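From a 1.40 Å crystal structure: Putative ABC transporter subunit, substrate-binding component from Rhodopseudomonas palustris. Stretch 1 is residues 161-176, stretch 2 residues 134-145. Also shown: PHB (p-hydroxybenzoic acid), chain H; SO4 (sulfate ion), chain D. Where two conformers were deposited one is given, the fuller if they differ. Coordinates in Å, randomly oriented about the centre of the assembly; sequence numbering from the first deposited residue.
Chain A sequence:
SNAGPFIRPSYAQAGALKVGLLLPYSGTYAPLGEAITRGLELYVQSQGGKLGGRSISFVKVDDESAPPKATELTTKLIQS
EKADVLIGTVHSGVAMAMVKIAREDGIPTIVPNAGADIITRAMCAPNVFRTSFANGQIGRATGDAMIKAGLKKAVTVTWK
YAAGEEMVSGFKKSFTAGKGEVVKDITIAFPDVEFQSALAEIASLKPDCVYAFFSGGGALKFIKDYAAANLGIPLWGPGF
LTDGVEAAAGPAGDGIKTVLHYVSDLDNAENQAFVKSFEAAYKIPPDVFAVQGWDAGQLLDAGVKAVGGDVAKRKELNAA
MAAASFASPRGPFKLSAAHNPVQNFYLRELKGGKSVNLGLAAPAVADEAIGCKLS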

# COMPACT_ATOMS: atom_id res chain seq x y z
N TYR A 161 -8.40 -11.33 -6.99
CA TYR A 161 -6.98 -11.62 -7.05
C TYR A 161 -6.48 -11.57 -5.61
O TYR A 161 -7.21 -11.20 -4.70
CB TYR A 161 -6.21 -10.70 -8.01
CG TYR A 161 -5.78 -9.35 -7.47
CD1 TYR A 161 -6.69 -8.33 -7.38
CD2 TYR A 161 -4.46 -9.07 -7.10
CE1 TYR A 161 -6.31 -7.07 -6.95
CE2 TYR A 161 -4.09 -7.84 -6.66
CZ TYR A 161 -5.01 -6.83 -6.58
OH TYR A 161 -4.65 -5.58 -6.17
N ALA A 162 -5.19 -11.85 -5.42
CA ALA A 162 -4.63 -12.07 -4.08
C ALA A 162 -4.91 -10.96 -3.10
O ALA A 162 -5.20 -11.23 -1.96
CB ALA A 162 -3.12 -12.35 -4.16
N ALA A 163 -4.76 -9.72 -3.52
CA ALA A 163 -4.89 -8.66 -2.56
C ALA A 163 -6.30 -8.54 -2.06
O ALA A 163 -6.53 -8.33 -0.85
CB ALA A 163 -4.40 -7.32 -3.09
N GLY A 164 -7.26 -8.64 -2.97
CA GLY A 164 -8.66 -8.59 -2.54
C GLY A 164 -8.98 -9.78 -1.66
O GLY A 164 -9.61 -9.62 -0.59
N GLU A 165 -8.52 -10.96 -2.02
CA GLU A 165 -8.82 -12.16 -1.25
C GLU A 165 -8.23 -12.03 0.14
O GLU A 165 -8.88 -12.35 1.15
CB GLU A 165 -8.28 -13.39 -1.99
CG GLU A 165 -8.93 -13.69 -3.33
CD GLU A 165 -8.05 -14.52 -4.33
OE1 GLU A 165 -8.52 -14.67 -5.50
OE2 GLU A 165 -6.93 -14.97 -3.98
N GLU A 166 -7.00 -11.53 0.24
CA GLU A 166 -6.36 -11.46 1.55
C GLU A 166 -6.91 -10.38 2.45
O GLU A 166 -6.95 -10.53 3.66
CB GLU A 166 -4.86 -11.26 1.36
CG GLU A 166 -4.14 -12.52 0.87
CD GLU A 166 -2.65 -12.35 0.56
OE1 GLU A 166 -2.10 -11.26 0.81
OE2 GLU A 166 -2.03 -13.33 0.13
N MSE A 167 -7.23 -9.22 1.88
CA MSE A 167 -7.84 -8.17 2.67
C MSE A 167 -9.25 -8.55 3.12
O MSE A 167 -9.66 -8.18 4.23
CB MSE A 167 -7.85 -6.86 1.92
CG MSE A 167 -6.49 -6.20 1.85
SE MSE A 167 -6.51 -4.40 1.20
CE MSE A 167 -5.51 -4.64 -0.36
N VAL A 168 -9.99 -9.28 2.30
CA VAL A 168 -11.31 -9.77 2.75
C VAL A 168 -11.10 -10.83 3.81
O VAL A 168 -11.84 -10.88 4.81
CB VAL A 168 -12.13 -10.28 1.54
CG1 VAL A 168 -13.26 -11.18 1.99
CG2 VAL A 168 -12.68 -9.14 0.72
N SER A 169 -10.12 -11.70 3.65
CA SER A 169 -9.88 -12.75 4.66
C SER A 169 -9.56 -12.16 6.03
O SER A 169 -10.11 -12.58 7.03
CB SER A 169 -8.77 -13.66 4.18
OG SER A 169 -8.50 -14.68 5.11
N GLY A 170 -8.72 -11.14 6.08
CA GLY A 170 -8.40 -10.49 7.35
C GLY A 170 -9.61 -9.83 7.96
O GLY A 170 -9.86 -9.93 9.17
N PHE A 171 -10.36 -9.11 7.16
CA PHE A 171 -11.58 -8.50 7.62
C PHE A 171 -12.51 -9.56 8.22
O PHE A 171 -13.10 -9.36 9.28
CB PHE A 171 -12.27 -7.78 6.44
CG PHE A 171 -13.75 -7.58 6.66
CD1 PHE A 171 -14.22 -6.56 7.45
CD2 PHE A 171 -14.65 -8.47 6.12
CE1 PHE A 171 -15.58 -6.48 7.76
CE2 PHE A 171 -16.01 -8.35 6.39
CZ PHE A 171 -16.45 -7.34 7.23
N LYS A 172 -12.70 -10.66 7.53
CA LYS A 172 -13.67 -11.67 7.96
C LYS A 172 -13.22 -12.24 9.29
O LYS A 172 -14.05 -12.50 10.16
CB LYS A 172 -13.84 -12.79 6.94
CG LYS A 172 -14.57 -12.38 5.69
CD LYS A 172 -14.54 -13.45 4.62
CE LYS A 172 -15.30 -14.61 5.01
NZ LYS A 172 -15.20 -15.61 3.86
N LYS A 173 -11.93 -12.46 9.47
CA LYS A 173 -11.45 -12.98 10.74
C LYS A 173 -11.77 -12.08 11.88
O LYS A 173 -12.26 -12.56 12.91
CB LYS A 173 -9.96 -13.27 10.67
CG LYS A 173 -9.66 -14.44 9.77
CD LYS A 173 -8.17 -14.64 9.60
CE LYS A 173 -7.92 -15.64 8.48
NZ LYS A 173 -6.51 -15.60 8.01
N SER A 174 -11.54 -10.79 11.78
CA SER A 174 -11.82 -9.92 12.92
C SER A 174 -13.28 -9.57 13.06
O SER A 174 -13.75 -9.32 14.20
CB SER A 174 -10.96 -8.65 12.87
OG SER A 174 -11.33 -7.88 11.76
N PHE A 175 -14.02 -9.59 11.97
CA PHE A 175 -15.44 -9.31 12.04
C PHE A 175 -16.18 -10.47 12.65
O PHE A 175 -17.04 -10.27 13.55
CB PHE A 175 -15.98 -9.01 10.64
CG PHE A 175 -17.29 -8.24 10.63
CD1 PHE A 175 -17.33 -6.91 10.96
CD2 PHE A 175 -18.49 -8.88 10.30
CE1 PHE A 175 -18.53 -6.20 10.95
CE2 PHE A 175 -19.68 -8.15 10.26
CZ PHE A 175 -19.69 -6.82 10.57
N THR A 176 -15.85 -11.68 12.26
CA THR A 176 -16.50 -12.84 12.84
C THR A 176 -16.00 -13.13 14.27
O THR A 176 -16.79 -13.65 15.07
CB THR A 176 -16.34 -14.11 11.97
OG1 THR A 176 -14.98 -14.52 11.93
CG2 THR A 176 -16.88 -13.89 10.58
C1' PHB H . -2.09 -5.06 -3.97
O1' PHB H . -2.30 -5.72 -5.01
O2' PHB H . -1.36 -5.50 -3.00
C1 PHB H . -2.65 -3.70 -3.78
C2 PHB H . -2.99 -2.94 -4.89
C3 PHB H . -3.54 -1.68 -4.72
C4 PHB H . -3.75 -1.20 -3.46
C5 PHB H . -3.39 -1.93 -2.34
C6 PHB H . -2.86 -3.17 -2.53
O4 PHB H . -4.28 0.02 -3.27
S SO4 D . -3.77 -13.93 10.35
O1 SO4 D . -4.48 -12.75 9.85
O2 SO4 D . -3.26 -14.67 9.22
O3 SO4 D . -2.60 -13.46 11.09
O4 SO4 D . -4.57 -14.74 11.27
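Stretch 2, residues 134-145: ANGQIGRATGDA

The two helices approach so closely that backbone rests on backbone: their axes come within 6.5 Å, and the CA atoms of Gly170 and Gly136, like those of Phe171 and Gly139, lie 4.3 Å apart. Glycine makes this possible. An ideal CB built on Gly139 would fall 2.3 Å from Met167 O, and one built on Gly170 would fall 2.3 Å from Gly136 O, both clashes.

Stretch 2 is helical from Asn135 to Ala145 and onward in the chain, with Ala134 (-109/139) as N-cap; the phi/psi values of the helical residues stay near -60/-40 and its i to i+4 hydrogen bonds run from Ile138 N to Ala134 O (3.1 Å) onward. It runs in the same general sense as helix 162-176, the N-to-C directions differing by 39° (signed crossing angle -39°). At the centre the backbones meet directly, through three CA-H...O contacts: Gly139 CA to Met167 O at 3.6 Å, Phe171 CA to Gly139 O at 3.2 Å, and Arg140 CA to Gly170 O at 3.4 Å.

A knob fills a hole near each end of the contact. Asn135, chi1 -73° (m), points toward stretch 1 and sits among Ala162, Ala163, Glu166 and Met167; its ND2 donates to Glu166 OE1 at 2.9 Å with a nearly linear N-H...O angle of 169°. Further along, Ser174 enters from the other helix among Gly139, Arg140, Gly143 and Asp144. Its OG donates to Arg140 O at 2.8 Å and lies 3.3 Å from Gly143 CA, a position that a CB on Gly143 would obstruct, at 2.3 Å from that same OG. Phe171 CD1 also reaches Gly143 CA, at 3.5 Å.

At the margin, the Arg140 guanidinium has Lys173 CB over one face, while its NE donates to sulfate O1 at 2.9 Å. One water bridges the helices, donating to Asp144 OD1 (2.9 Å) and Ser174 O (2.7 Å).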

# COMPACT_ATOMS: atom_id res chain seq x y z
N ALA A 134 0.72 -5.04 5.30
CA ALA A 134 0.30 -6.35 4.92
C ALA A 134 -1.21 -6.41 4.78
O ALA A 134 -1.95 -5.89 5.65
CB ALA A 134 0.77 -7.37 5.95
N ASN A 135 -1.67 -7.10 3.75
CA ASN A 135 -3.10 -7.18 3.43
C ASN A 135 -3.94 -7.68 4.57
O ASN A 135 -4.96 -7.11 4.89
CB ASN A 135 -3.27 -8.14 2.24
CG ASN A 135 -2.81 -7.57 0.91
OD1 ASN A 135 -2.82 -6.36 0.69
ND2 ASN A 135 -2.44 -8.45 0.01
N GLY A 136 -3.53 -8.77 5.20
CA GLY A 136 -4.39 -9.34 6.23
C GLY A 136 -4.45 -8.43 7.44
O GLY A 136 -5.50 -8.28 8.06
N GLN A 137 -3.33 -7.79 7.76
CA GLN A 137 -3.33 -6.90 8.91
C GLN A 137 -4.24 -5.68 8.75
O GLN A 137 -4.99 -5.31 9.65
CB GLN A 137 -1.91 -6.48 9.28
CG GLN A 137 -1.83 -5.76 10.62
CD GLN A 137 -0.43 -5.54 11.14
OE1 GLN A 137 0.52 -5.51 10.40
NE2 GLN A 137 -0.33 -5.32 12.45
N ILE A 138 -4.21 -5.06 7.59
CA ILE A 138 -5.09 -3.92 7.39
C ILE A 138 -6.55 -4.38 7.29
O ILE A 138 -7.43 -3.73 7.81
CB ILE A 138 -4.67 -3.02 6.20
CG1 ILE A 138 -5.45 -1.71 6.29
CG2 ILE A 138 -4.83 -3.70 4.84
CD1 ILE A 138 -4.98 -0.62 5.30
N GLY A 139 -6.79 -5.52 6.68
CA GLY A 139 -8.16 -6.05 6.67
C GLY A 139 -8.70 -6.30 8.08
O GLY A 139 -9.83 -5.96 8.43
N ARG A 140 -7.87 -6.92 8.91
CA ARG A 140 -8.22 -7.16 10.32
C ARG A 140 -8.53 -5.86 11.05
O ARG A 140 -9.52 -5.76 11.78
CB ARG A 140 -7.10 -7.86 11.06
CG ARG A 140 -7.03 -9.32 10.78
CD ARG A 140 -6.01 -9.94 11.70
NE ARG A 140 -6.09 -11.37 11.79
CZ ARG A 140 -6.90 -12.02 12.63
NH1 ARG A 140 -7.72 -11.37 13.40
NH2 ARG A 140 -6.87 -13.32 12.67
N ALA A 141 -7.71 -4.83 10.84
CA ALA A 141 -7.92 -3.57 11.52
C ALA A 141 -9.24 -2.93 11.09
O ALA A 141 -9.94 -2.33 11.91
CB ALA A 141 -6.73 -2.62 11.28
N THR A 142 -9.60 -3.06 9.82
CA THR A 142 -10.83 -2.49 9.34
C THR A 142 -12.02 -3.25 9.92
O THR A 142 -12.99 -2.62 10.37
CB THR A 142 -10.84 -2.51 7.81
OG1 THR A 142 -9.63 -1.87 7.28
CG2 THR A 142 -11.99 -1.69 7.29
N GLY A 143 -11.97 -4.57 9.92
CA GLY A 143 -13.04 -5.35 10.53
C GLY A 143 -13.23 -5.06 12.00
O GLY A 143 -14.35 -4.99 12.51
N ASP A 144 -12.13 -4.91 12.73
CA ASP A 144 -12.24 -4.61 14.15
C ASP A 144 -12.87 -3.24 14.38
O ASP A 144 -13.67 -3.06 15.29
CB ASP A 144 -10.84 -4.67 14.78
CG ASP A 144 -10.87 -4.80 16.30
OD1 ASP A 144 -11.69 -5.56 16.86
OD2 ASP A 144 -10.10 -4.08 16.91
N ALA A 145 -12.54 -2.25 13.55
CA ALA A 145 -13.15 -0.94 13.67
C ALA A 145 -14.65 -0.99 13.40
O ALA A 145 -15.45 -0.30 14.03
CB ALA A 145 -12.47 0.02 12.69
O HOH W 1 -12.64 -8.22 16.38